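Local atomic coordinates of regulator of nonsense transcripts 2 (PDB entry 4CEM), a protein that acts as a factor of nonsense-mediated mRNA decay, seen here through the first of its three helical MIF4G domains. Residues F44-L48 and N78-S83; A57-K61 and L73-F77; V90-V94 and S123-W128; A154-I158 and C199-I203; D164-L168 and I228-K232. All coordinates share one frame. Residue numbers count along the deposited sequence, not the author numbering.

Contacts 1 to 4 step inward along the all-helical MIF4G domain, and contact 5 lies next to contact 4. The centre of contact 1 lies about 33 Å from the chain centre, that of contact 4 about 9 Å. Contact 2 is nested within the loop that contact 1 closes, and they touch where Leu-80 CD1 comes 3.3 Å from Phe-58 CB. Contacts 2 and 3 meet through a probable hydrogen bond, Ser-92 OG to Val-59 O, 2.7 Å. Leu-156 CD1 joins contacts 3 and 4, 3.6 Å from Leu-124 CD2. Contacts 4 and 5 interleave along the chain, their centres about 9 Å apart, with Thr-157 OG1 3.2 Å from Gly-167 CA.

Contact 1 of 5, residues F44-L48 and N78-S83; sequences FFSRL and NGLNLS
This is a surface contact between two helix ends: the close of the short helix 42-46 with the loop after it, and the weakly bonded end of helix 70-79 with the turn that follows. The backbones come nearest at Leu-48 and Asn-81, 5.2 Å between CA atoms. Leu-48 has left the helix for an extended conformation (phi/psi -89/162), and its mt side chain points at the other segment, laid along a row of carbonyls: CD2 is 3.3 Å from Asn-78 O, CB 3.5 Å from Gly-79 O and CD1 3.4 Å from Leu-80 O. Asn-81, chi1 t, works in two directions. Its ND2 gives a weak hydrogen bond to Phe-45 O (3.3 Å, 126°), while OD1 accepts from Ser-83 N at 3.0 Å, the defining bond of an Asx turn. That turn sets Ser-83 OG over one face of the Phe-45 ring, 4.0 Å from CD1. About 284 Å² is buried in all. Gly-79 and Asn-81 both share backbone hydrogen bonds with Asp-49, the residue after Leu-48. Inward, Leu-80 packs on helix 52-61, and Arg-116 of helix 103-116 touches Phe-44, Leu-48 and Asn-78.

Contact 2 of 5, residues A57-K61 and L73-F77; sequences AFVKK and LSHDF
Ala-57 opens the last turn of helix 52-61, and its carbonyl O accepts from Lys-61 N at 3.0 Å, keeping the segment helical to its end. Phe-58 comes next and makes most of the contact. Its CB points at helix 70-79, and with chi1 t and chi2 65° the ring reaches across to the Leu-73 to Phe-77 turn. CE1 lies 3.4 Å from Leu-73 O and 4.0 Å from Leu-73 CD2, CD1 is 3.9 Å from Asp-76 CB, and CZ is 3.9 Å from Phe-77 CB. Phe-58 CE2 also sits at the edge of the Phe-77 ring. Val-59 and Lys-60 turn elsewhere, and one turn on from Phe-58 the side chain of Lys-61 returns to the interface, CB 3.9 Å from Leu-73 CD2.

The two helices run nearly antiparallel, 151° between their directions (signed crossing -151°), with axes 11.0 Å apart and the closest CA pair, Phe-58 and Asp-76, at 7.4 Å. They form an antiparallel helical hairpin, as in the helical repeats of MIF4G domains. Phe-113 of helix 103-116 packs against both phenylalanines, edge-to-face with Phe-77. No hydrogen bond crosses between the segments, and Lys-61 CD stays 4.4 Å from Asp-76 OD2, so the hairpin is held here by apolar packing, with the charged side chains at its margin.

Contact 3 of 5, residues V90-V94 and S123-W128; sequences VASIV and SLLQVW
Two valines one turn apart, Val-90 and Val-94, both with chi1 t, face helix 120-137 from helix 86-95. The axes pass 9.6 Å apart at a signed crossing of -52°, and the CA atoms come closest at Val-90 with Leu-124 (5.5 Å) and Val-94 with Trp-128 (6.7 Å). Val-90 CG1 fits between Leu-124 and Val-127, 3.5 Å from Leu-124 CA and 3.5 Å from Val-127 CG2; its CG2 is 3.8 Å from Ser-123 CB. Leu-124, in the tp rotamer, starts off sideways but swings its end inward, so CD1 meets Val-90 CG1 at 4.0 Å, Val-94 CG2 at 4.1 Å and Ile-93 CG2 at 4.2 Å. Within the stack of MIF4G helices, this joins two helices that have helix 103-116 between them in sequence. Leu-124 and Trp-128 also touch Leu-156 of helix 143-158, which extends the packing inward. Trp-128, chi1 m and chi2 119°, turns its indole so that Val-94 CG1 sits over the six-membered ring in a CH-pi contact, 3.7 Å from the centroid and 16° off the normal. Val-127, also t, brings CG1 4.0 Å from Val-94 CG2.

Contact 4 of 5, residues A154-I158 and C199-I203; sequences AELTI and CGDDI
Ala-154 CB fits against both Cys-199 SG and Ile-203 CD1, 3.4 Å from each, where helices 143-158 and 189-204 meet. One turn on, Ile-158 (mt) extends its CD1 to 4.0 Å from Ile-203 CD1, 4.0 Å from Asp-202 CB and 4.2 Å from Cys-199 CB. Ile-203 is also mt and Cys-199 has chi1 m. The short axes lie 10.5 Å apart with a signed crossing of 42°. Ala-154 sits nearest Cys-199 (6.6 Å between CA atoms) and Ile-158 nearest Asp-202 (7.3 Å).

Helix 189-204 is kinked here: the N atoms of residues 201 and 202 lack a bond to the preceding turn. Asp-202 N is instead satisfied by Asp-201 OD1 at 2.8 Å, while Ile-203 N bonds back to Cys-199 O at 2.9 Å. Between the two helices in sequence comes helix 164-181, whose Ile-171 touches Thr-157 and Ile-203. The residues that touch across the segments are all buried in the helical MIF4G stack.

Acids border the apolar patch. Glu-155 OE2 lies 4.2 Å from Cys-199 SG, but its partner is Arg-25 of the long N-terminal helix 6-33, which also forms salt bridges with Asp-201 and Asp-202; Arg-21 gives Asp-201 a second partner. No hydrogen bond crosses between the segments, so their direct contact is apolar, while Arg-25 links acids of both helices through a third.

Contact 5 of 5, residues D164-L168 and I228-K232; sequences DKEGL and ISPEK
A helix N-cap and a salt bridge meet here, joining the first turn of helix 164-181 to the start of helix 230-259 in the helical MIF4G domain. Ile-228 and Ser-229 are extended (phi/psi -96/126 and -61/151) before the chain turns helical at Pro-230. Ser-229 is the N-cap residue: its OG, on a p rotamer, accepts from Lys-232 N in a weak capping bond of 3.4 Å, and also gives a weak hydrogen bond to Glu-231 OE1 at 3.3 Å. In the facing segment Leu-168 N is satisfied by Asp-164 O at 2.8 Å.

The CA pairs Asp-164 with Ile-228 (7.7 Å) and Leu-168 with Lys-232 (8.0 Å) set the register. Asp-164 (chi1 m, chi2 near 0°) points at the other segment and divides its carboxylate between two bases: OD2 accepts a hydrogen bond from Lys-232 NZ, whose chain beyond an m chi1 is all t, as part of a salt bridge, and OD1 forms a salt bridge with Arg-29 of helix 6-33. The aspartate thus ties together three helices. Beneath the charges Leu-168 CD1 (mt rotamer) packs 3.7 Å from Lys-232 CB and 4.2 Å from Ile-228 CG2. The Ile-228 CD1 methyl lies beside the carboxylate, 3.6 Å from Asp-164 OD1. Leu-168 also touches Phe-236, one turn further along helix 230-259. The shortest approach between the segments is the salt bridge itself, Lys-232 NZ to Asp-164 OD2 at 2.9 Å.

Contact 1 of 5, residues F44-L48 and N78-S83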
# COMPACT_ATOMS: atom_id res chain seq x y z
N PHE A 44 29.46 -19.75 11.81
CA PHE A 44 28.79 -18.61 12.40
C PHE A 44 27.45 -19.04 13.00
O PHE A 44 27.10 -18.63 14.10
CB PHE A 44 28.57 -17.52 11.34
CG PHE A 44 27.80 -16.33 11.84
CD1 PHE A 44 26.42 -16.32 11.81
CD2 PHE A 44 28.46 -15.23 12.34
CE1 PHE A 44 25.70 -15.22 12.28
CE2 PHE A 44 27.76 -14.12 12.80
CZ PHE A 44 26.38 -14.12 12.77
N PHE A 45 26.71 -19.87 12.28
CA PHE A 45 25.42 -20.35 12.77
C PHE A 45 25.56 -21.23 14.00
O PHE A 45 24.66 -21.23 14.85
CB PHE A 45 24.67 -21.09 11.66
CG PHE A 45 24.10 -20.17 10.61
CD1 PHE A 45 22.99 -19.38 10.90
CD2 PHE A 45 24.70 -20.06 9.37
CE1 PHE A 45 22.48 -18.52 9.95
CE2 PHE A 45 24.19 -19.19 8.42
CZ PHE A 45 23.08 -18.42 8.71
N SER A 46 26.68 -21.94 14.11
CA SER A 46 26.98 -22.79 15.27
C SER A 46 26.90 -22.04 16.58
O SER A 46 26.44 -22.58 17.58
CB SER A 46 28.39 -23.38 15.17
OG SER A 46 28.61 -23.95 13.91
N ARG A 47 27.37 -20.80 16.56
CA ARG A 47 27.48 -19.99 17.77
C ARG A 47 26.20 -19.25 18.14
O ARG A 47 26.13 -18.68 19.22
CB ARG A 47 28.59 -18.97 17.63
CG ARG A 47 29.95 -19.58 17.37
CD ARG A 47 31.03 -18.55 17.67
NE ARG A 47 32.05 -18.52 16.63
CZ ARG A 47 32.93 -17.53 16.46
NH1 ARG A 47 32.94 -16.47 17.28
NH2 ARG A 47 33.82 -17.60 15.48
N LEU A 48 25.21 -19.23 17.25
CA LEU A 48 23.91 -18.70 17.61
C LEU A 48 23.14 -19.89 18.16
O LEU A 48 23.53 -21.04 17.94
CB LEU A 48 23.21 -18.08 16.40
CG LEU A 48 24.00 -16.97 15.68
CD1 LEU A 48 23.18 -16.40 14.54
CD2 LEU A 48 24.44 -15.86 16.62
N ASN A 78 19.37 -11.43 16.24
CA ASN A 78 20.80 -11.63 16.05
C ASN A 78 21.40 -12.77 16.86
O ASN A 78 22.49 -13.25 16.53
CB ASN A 78 21.58 -10.33 16.27
CG ASN A 78 21.45 -9.37 15.09
OD1 ASN A 78 21.63 -9.77 13.93
ND2 ASN A 78 21.12 -8.11 15.38
N GLY A 79 20.70 -13.20 17.91
CA GLY A 79 21.18 -14.28 18.77
C GLY A 79 20.67 -15.67 18.45
O GLY A 79 21.21 -16.66 18.94
N LEU A 80 19.64 -15.75 17.61
CA LEU A 80 18.97 -17.00 17.28
C LEU A 80 19.50 -17.61 15.99
O LEU A 80 19.85 -16.90 15.05
CB LEU A 80 17.47 -16.76 17.12
CG LEU A 80 16.67 -16.17 18.27
CD1 LEU A 80 15.21 -16.07 17.87
CD2 LEU A 80 16.80 -17.02 19.52
N ASN A 81 19.53 -18.94 15.93
CA ASN A 81 19.72 -19.66 14.68
C ASN A 81 18.35 -20.06 14.17
O ASN A 81 17.78 -21.04 14.63
CB ASN A 81 20.61 -20.89 14.87
CG ASN A 81 20.87 -21.64 13.57
OD1 ASN A 81 20.13 -21.50 12.60
ND2 ASN A 81 21.93 -22.43 13.55
N LEU A 82 17.83 -19.30 13.22
CA LEU A 82 16.48 -19.51 12.70
C LEU A 82 16.47 -20.38 11.43
O LEU A 82 15.44 -20.47 10.76
CB LEU A 82 15.80 -18.15 12.44
CG LEU A 82 15.33 -17.39 13.70
CD1 LEU A 82 15.35 -15.88 13.47
CD2 LEU A 82 13.95 -17.82 14.14
N SER A 83 17.60 -21.03 11.14
CA SER A 83 17.74 -21.88 9.96
C SER A 83 16.58 -22.83 9.72
O SER A 83 16.18 -23.03 8.57
CB SER A 83 19.02 -22.71 10.03
OG SER A 83 20.15 -21.93 9.71

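Contact 2 of 5, residues A57-K61 and L73-F77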
# COMPACT_ATOMS: atom_id res chain seq x y z
N ALA A 57 9.42 -18.84 20.51
CA ALA A 57 9.02 -17.59 21.15
C ALA A 57 9.14 -16.45 20.14
O ALA A 57 8.19 -15.67 19.95
CB ALA A 57 9.87 -17.31 22.37
N PHE A 58 10.28 -16.38 19.47
CA PHE A 58 10.54 -15.33 18.51
C PHE A 58 9.54 -15.35 17.37
O PHE A 58 8.97 -14.31 17.03
CB PHE A 58 11.97 -15.41 17.98
CG PHE A 58 12.33 -14.26 17.09
CD1 PHE A 58 12.39 -12.97 17.60
CD2 PHE A 58 12.58 -14.46 15.73
CE1 PHE A 58 12.70 -11.90 16.78
CE2 PHE A 58 12.90 -13.39 14.91
CZ PHE A 58 12.97 -12.11 15.44
N VAL A 59 9.30 -16.53 16.79
CA VAL A 59 8.31 -16.67 15.72
C VAL A 59 6.94 -16.15 16.14
O VAL A 59 6.20 -15.62 15.32
CB VAL A 59 8.17 -18.13 15.24
CG1 VAL A 59 6.93 -18.30 14.36
CG2 VAL A 59 9.43 -18.55 14.48
N LYS A 60 6.62 -16.28 17.42
CA LYS A 60 5.34 -15.81 17.92
C LYS A 60 5.31 -14.29 18.01
O LYS A 60 4.31 -13.67 17.65
CB LYS A 60 5.03 -16.42 19.28
CG LYS A 60 3.57 -16.29 19.67
CD LYS A 60 3.30 -16.93 21.03
CE LYS A 60 1.86 -16.71 21.47
NZ LYS A 60 1.63 -17.29 22.82
N LYS A 61 6.40 -13.69 18.48
CA LYS A 61 6.52 -12.23 18.54
C LYS A 61 6.38 -11.59 17.17
O LYS A 61 5.81 -10.51 17.05
CB LYS A 61 7.85 -11.81 19.16
CG LYS A 61 7.80 -11.69 20.67
CD LYS A 61 9.17 -11.88 21.29
CE LYS A 61 9.08 -11.88 22.81
NZ LYS A 61 9.73 -13.10 23.40
N LEU A 73 13.28 -6.74 18.75
CA LEU A 73 13.18 -7.89 17.84
C LEU A 73 14.48 -8.11 17.07
O LEU A 73 14.87 -9.25 16.81
CB LEU A 73 12.01 -7.72 16.88
CG LEU A 73 10.65 -7.70 17.57
CD1 LEU A 73 9.54 -7.44 16.57
CD2 LEU A 73 10.43 -9.02 18.29
N SER A 74 15.15 -7.02 16.74
CA SER A 74 16.47 -7.12 16.11
C SER A 74 17.47 -7.78 17.03
O SER A 74 18.24 -8.63 16.60
CB SER A 74 16.95 -5.74 15.68
OG SER A 74 16.18 -5.28 14.58
N HIS A 75 17.47 -7.39 18.30
CA HIS A 75 18.38 -7.95 19.30
C HIS A 75 18.19 -9.44 19.42
O HIS A 75 19.14 -10.20 19.37
CB HIS A 75 18.17 -7.28 20.65
CG HIS A 75 18.94 -7.92 21.77
ND1 HIS A 75 18.44 -8.93 22.50
CD2 HIS A 75 20.21 -7.65 22.29
CE1 HIS A 75 19.35 -9.30 23.43
NE2 HIS A 75 20.43 -8.51 23.30
N ASP A 76 16.95 -9.87 19.58
CA ASP A 76 16.65 -11.29 19.64
C ASP A 76 17.08 -11.99 18.36
O ASP A 76 17.78 -13.00 18.41
CB ASP A 76 15.17 -11.54 19.88
CG ASP A 76 14.71 -11.08 21.24
OD1 ASP A 76 15.57 -10.84 22.13
OD2 ASP A 76 13.47 -10.95 21.43
N PHE A 77 16.65 -11.45 17.22
CA PHE A 77 17.02 -12.02 15.93
C PHE A 77 18.51 -12.36 15.84
O PHE A 77 18.87 -13.46 15.42
CB PHE A 77 16.64 -11.07 14.80
CG PHE A 77 17.00 -11.58 13.43
CD1 PHE A 77 16.11 -12.37 12.71
CD2 PHE A 77 18.22 -11.27 12.85
CE1 PHE A 77 16.44 -12.84 11.45
CE2 PHE A 77 18.55 -11.73 11.59
CZ PHE A 77 17.66 -12.52 10.89

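Contact 3 of 5, residues V90-V94 and S123-W128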
# COMPACT_ATOMS: atom_id res chain seq x y z
N VAL A 90 8.02 -16.85 8.36
CA VAL A 90 7.36 -16.26 7.20
C VAL A 90 5.84 -16.19 7.42
O VAL A 90 5.22 -15.17 7.13
CB VAL A 90 7.68 -17.06 5.92
CG1 VAL A 90 6.73 -16.69 4.80
CG2 VAL A 90 9.13 -16.81 5.50
N ALA A 91 5.26 -17.26 7.96
CA ALA A 91 3.82 -17.32 8.21
C ALA A 91 3.35 -16.25 9.20
O ALA A 91 2.35 -15.59 8.97
CB ALA A 91 3.42 -18.70 8.70
N SER A 92 4.09 -16.09 10.30
CA SER A 92 3.80 -15.02 11.27
C SER A 92 3.82 -13.65 10.60
O SER A 92 2.90 -12.85 10.76
CB SER A 92 4.83 -15.04 12.41
OG SER A 92 4.76 -16.26 13.14
N ILE A 93 4.86 -13.39 9.82
CA ILE A 93 5.03 -12.12 9.10
C ILE A 93 3.86 -11.84 8.15
O ILE A 93 3.36 -10.72 8.11
CB ILE A 93 6.37 -12.09 8.33
CG1 ILE A 93 7.55 -12.02 9.31
CG2 ILE A 93 6.43 -10.92 7.36
CD1 ILE A 93 8.89 -12.35 8.68
N VAL A 94 3.43 -12.83 7.38
CA VAL A 94 2.34 -12.60 6.43
C VAL A 94 0.98 -12.38 7.12
O VAL A 94 0.18 -11.57 6.66
CB VAL A 94 2.22 -13.75 5.41
CG1 VAL A 94 1.02 -13.54 4.50
CG2 VAL A 94 3.50 -13.86 4.60
N SER A 123 10.32 -18.53 0.32
CA SER A 123 9.24 -18.83 1.26
C SER A 123 8.26 -17.67 1.42
O SER A 123 7.05 -17.87 1.35
CB SER A 123 9.79 -19.20 2.62
OG SER A 123 10.92 -20.04 2.48
N LEU A 124 8.79 -16.46 1.64
CA LEU A 124 7.94 -15.26 1.81
C LEU A 124 7.05 -15.08 0.59
O LEU A 124 5.83 -14.93 0.71
CB LEU A 124 8.79 -14.01 2.04
CG LEU A 124 8.04 -12.73 2.44
CD1 LEU A 124 7.44 -12.88 3.84
CD2 LEU A 124 8.93 -11.50 2.37
N LEU A 125 7.67 -15.09 -0.59
CA LEU A 125 6.93 -14.98 -1.84
C LEU A 125 5.87 -16.05 -1.92
O LEU A 125 4.69 -15.75 -2.09
CB LEU A 125 7.88 -15.12 -3.03
CG LEU A 125 7.25 -15.14 -4.42
CD1 LEU A 125 6.53 -13.83 -4.69
CD2 LEU A 125 8.32 -15.41 -5.48
N GLN A 126 6.28 -17.30 -1.77
CA GLN A 126 5.37 -18.43 -1.94
C GLN A 126 4.18 -18.34 -0.98
O GLN A 126 3.04 -18.52 -1.39
CB GLN A 126 6.13 -19.76 -1.79
CG GLN A 126 5.32 -21.00 -2.10
CD GLN A 126 4.93 -21.79 -0.85
OE1 GLN A 126 3.68 -22.24 -0.80
NE2 GLN A 126 5.75 -22.00 0.05
N VAL A 127 4.45 -17.98 0.27
CA VAL A 127 3.40 -17.86 1.28
C VAL A 127 2.46 -16.67 1.04
O VAL A 127 1.28 -16.74 1.40
CB VAL A 127 3.98 -17.78 2.70
CG1 VAL A 127 2.86 -17.69 3.73
CG2 VAL A 127 4.85 -18.99 2.98
N TRP A 128 2.97 -15.59 0.46
CA TRP A 128 2.10 -14.49 0.01
C TRP A 128 1.18 -14.94 -1.10
O TRP A 128 0.01 -14.55 -1.13
CB TRP A 128 2.91 -13.29 -0.49
CG TRP A 128 3.31 -12.31 0.59
CD1 TRP A 128 4.60 -11.95 0.96
CD2 TRP A 128 2.43 -11.52 1.45
NE1 TRP A 128 4.57 -11.03 1.97
CE2 TRP A 128 3.31 -10.73 2.31
CE3 TRP A 128 1.06 -11.41 1.59
CZ2 TRP A 128 2.81 -9.86 3.27
CZ3 TRP A 128 0.57 -10.53 2.56
CH2 TRP A 128 1.43 -9.78 3.38

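Contact 4 of 5, residues A154-I158 and C199-I203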
# COMPACT_ATOMS: atom_id res chain seq x y z
N ALA A 154 4.62 -4.30 -1.98
CA ALA A 154 5.24 -3.19 -2.72
C ALA A 154 6.63 -2.85 -2.18
O ALA A 154 7.60 -2.89 -2.92
CB ALA A 154 4.36 -1.96 -2.69
N GLU A 155 6.75 -2.55 -0.88
CA GLU A 155 8.06 -2.25 -0.30
C GLU A 155 9.02 -3.40 -0.49
O GLU A 155 10.17 -3.20 -0.91
CB GLU A 155 7.99 -1.93 1.20
CG GLU A 155 7.61 -0.50 1.53
CD GLU A 155 8.53 0.55 0.93
OE1 GLU A 155 9.73 0.30 0.74
OE2 GLU A 155 8.03 1.64 0.65
N LEU A 156 8.56 -4.62 -0.19
CA LEU A 156 9.41 -5.80 -0.29
C LEU A 156 10.01 -5.95 -1.69
O LEU A 156 11.11 -6.48 -1.85
CB LEU A 156 8.64 -7.07 0.09
CG LEU A 156 8.34 -7.26 1.57
CD1 LEU A 156 7.33 -8.38 1.75
CD2 LEU A 156 9.62 -7.55 2.33
N THR A 157 9.28 -5.48 -2.70
CA THR A 157 9.82 -5.47 -4.05
C THR A 157 10.81 -4.30 -4.19
O THR A 157 11.96 -4.50 -4.56
CB THR A 157 8.69 -5.39 -5.10
OG1 THR A 157 7.67 -6.34 -4.78
CG2 THR A 157 9.23 -5.66 -6.49
N ILE A 158 10.38 -3.09 -3.84
CA ILE A 158 11.23 -1.90 -3.99
C ILE A 158 12.57 -2.09 -3.30
O ILE A 158 13.62 -1.70 -3.81
CB ILE A 158 10.58 -0.64 -3.39
CG1 ILE A 158 9.32 -0.27 -4.15
CG2 ILE A 158 11.57 0.52 -3.45
CD1 ILE A 158 8.50 0.77 -3.45
N CYS A 199 3.75 4.02 -2.46
CA CYS A 199 4.65 3.31 -3.39
C CYS A 199 4.53 3.70 -4.87
O CYS A 199 5.34 3.25 -5.70
CB CYS A 199 4.42 1.80 -3.25
SG CYS A 199 4.49 1.22 -1.54
N GLY A 200 3.53 4.52 -5.20
CA GLY A 200 3.27 4.92 -6.58
C GLY A 200 4.43 5.63 -7.26
O GLY A 200 4.57 5.57 -8.49
N ASP A 201 5.26 6.31 -6.49
CA ASP A 201 6.42 6.98 -7.05
C ASP A 201 7.31 5.96 -7.75
O ASP A 201 7.58 6.08 -8.94
CB ASP A 201 7.20 7.82 -6.01
CG ASP A 201 7.35 7.13 -4.63
OD1 ASP A 201 7.13 5.89 -4.51
OD2 ASP A 201 7.69 7.84 -3.66
N ASP A 202 7.72 4.93 -7.02
CA ASP A 202 8.66 3.95 -7.54
C ASP A 202 8.02 2.83 -8.36
O ASP A 202 8.61 2.38 -9.34
CB ASP A 202 9.47 3.35 -6.39
CG ASP A 202 10.56 4.29 -5.91
OD1 ASP A 202 11.29 4.83 -6.76
OD2 ASP A 202 10.70 4.48 -4.69
N ILE A 203 6.82 2.38 -7.99
CA ILE A 203 6.20 1.27 -8.72
C ILE A 203 5.42 1.71 -9.96
O ILE A 203 5.50 1.06 -11.00
CB ILE A 203 5.34 0.39 -7.79
CG1 ILE A 203 6.25 -0.46 -6.90
CG2 ILE A 203 4.42 -0.52 -8.59
CD1 ILE A 203 5.59 -0.89 -5.62

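Contact 5 of 5, residues D164-L168 and I228-K232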
# COMPACT_ATOMS: atom_id res chain seq x y z
N ASP A 164 12.45 -7.93 -9.33
CA ASP A 164 11.46 -7.17 -10.07
C ASP A 164 10.38 -8.09 -10.63
O ASP A 164 9.20 -7.86 -10.40
CB ASP A 164 12.11 -6.37 -11.20
CG ASP A 164 12.90 -5.16 -10.70
OD1 ASP A 164 12.99 -4.91 -9.47
OD2 ASP A 164 13.45 -4.44 -11.55
N LYS A 165 10.80 -9.16 -11.33
CA LYS A 165 9.85 -10.13 -11.90
C LYS A 165 8.86 -10.61 -10.85
O LYS A 165 7.66 -10.37 -10.97
CB LYS A 165 10.56 -11.35 -12.48
CG LYS A 165 11.36 -11.10 -13.75
CD LYS A 165 11.96 -12.41 -14.27
CE LYS A 165 12.59 -12.24 -15.66
NZ LYS A 165 12.71 -13.54 -16.39
N GLU A 166 9.37 -11.26 -9.81
CA GLU A 166 8.55 -11.88 -8.77
C GLU A 166 7.59 -10.87 -8.16
O GLU A 166 6.37 -11.06 -8.19
CB GLU A 166 9.44 -12.43 -7.65
CG GLU A 166 10.38 -13.58 -8.05
CD GLU A 166 11.53 -13.78 -7.06
OE1 GLU A 166 11.85 -12.83 -6.28
OE2 GLU A 166 12.13 -14.88 -7.06
N GLY A 167 8.14 -9.78 -7.62
CA GLY A 167 7.37 -8.78 -6.89
C GLY A 167 6.45 -7.92 -7.73
O GLY A 167 5.30 -7.68 -7.36
N LEU A 168 6.94 -7.43 -8.87
CA LEU A 168 6.10 -6.60 -9.74
C LEU A 168 4.92 -7.42 -10.22
O LEU A 168 3.76 -6.99 -10.15
CB LEU A 168 6.87 -6.04 -10.94
CG LEU A 168 7.98 -5.02 -10.65
CD1 LEU A 168 8.75 -4.71 -11.93
CD2 LEU A 168 7.41 -3.76 -10.03
N ILE A 228 12.58 1.23 -10.12
CA ILE A 228 11.89 0.48 -11.17
C ILE A 228 11.93 1.28 -12.46
O ILE A 228 11.51 2.44 -12.49
CB ILE A 228 10.43 0.18 -10.79
CG1 ILE A 228 10.36 -0.51 -9.42
CG2 ILE A 228 9.76 -0.68 -11.86
CD1 ILE A 228 11.23 -1.75 -9.30
N SER A 229 12.41 0.65 -13.53
CA SER A 229 12.54 1.30 -14.83
C SER A 229 11.19 1.76 -15.37
O SER A 229 10.16 1.15 -15.08
CB SER A 229 13.15 0.33 -15.84
OG SER A 229 12.16 -0.57 -16.31
N PRO A 230 11.19 2.82 -16.19
CA PRO A 230 9.92 3.34 -16.74
C PRO A 230 9.08 2.32 -17.51
O PRO A 230 7.85 2.43 -17.51
CB PRO A 230 10.38 4.47 -17.67
CG PRO A 230 11.72 4.88 -17.16
CD PRO A 230 12.35 3.65 -16.57
N GLU A 231 9.72 1.33 -18.15
CA GLU A 231 8.99 0.27 -18.89
C GLU A 231 8.20 -0.61 -17.92
O GLU A 231 7.04 -0.93 -18.17
CB GLU A 231 9.95 -0.63 -19.69
CG GLU A 231 10.66 0.04 -20.85
CD GLU A 231 11.81 0.96 -20.44
OE1 GLU A 231 12.36 0.78 -19.32
OE2 GLU A 231 12.16 1.87 -21.23
N LYS A 232 8.83 -1.00 -16.82
CA LYS A 232 8.17 -1.80 -15.80
C LYS A 232 7.10 -1.04 -15.04
O LYS A 232 6.18 -1.63 -14.49
CB LYS A 232 9.21 -2.37 -14.82
CG LYS A 232 10.12 -3.42 -15.43
CD LYS A 232 11.29 -3.75 -14.52
CE LYS A 232 12.06 -4.96 -15.01
NZ LYS A 232 13.41 -5.01 -14.41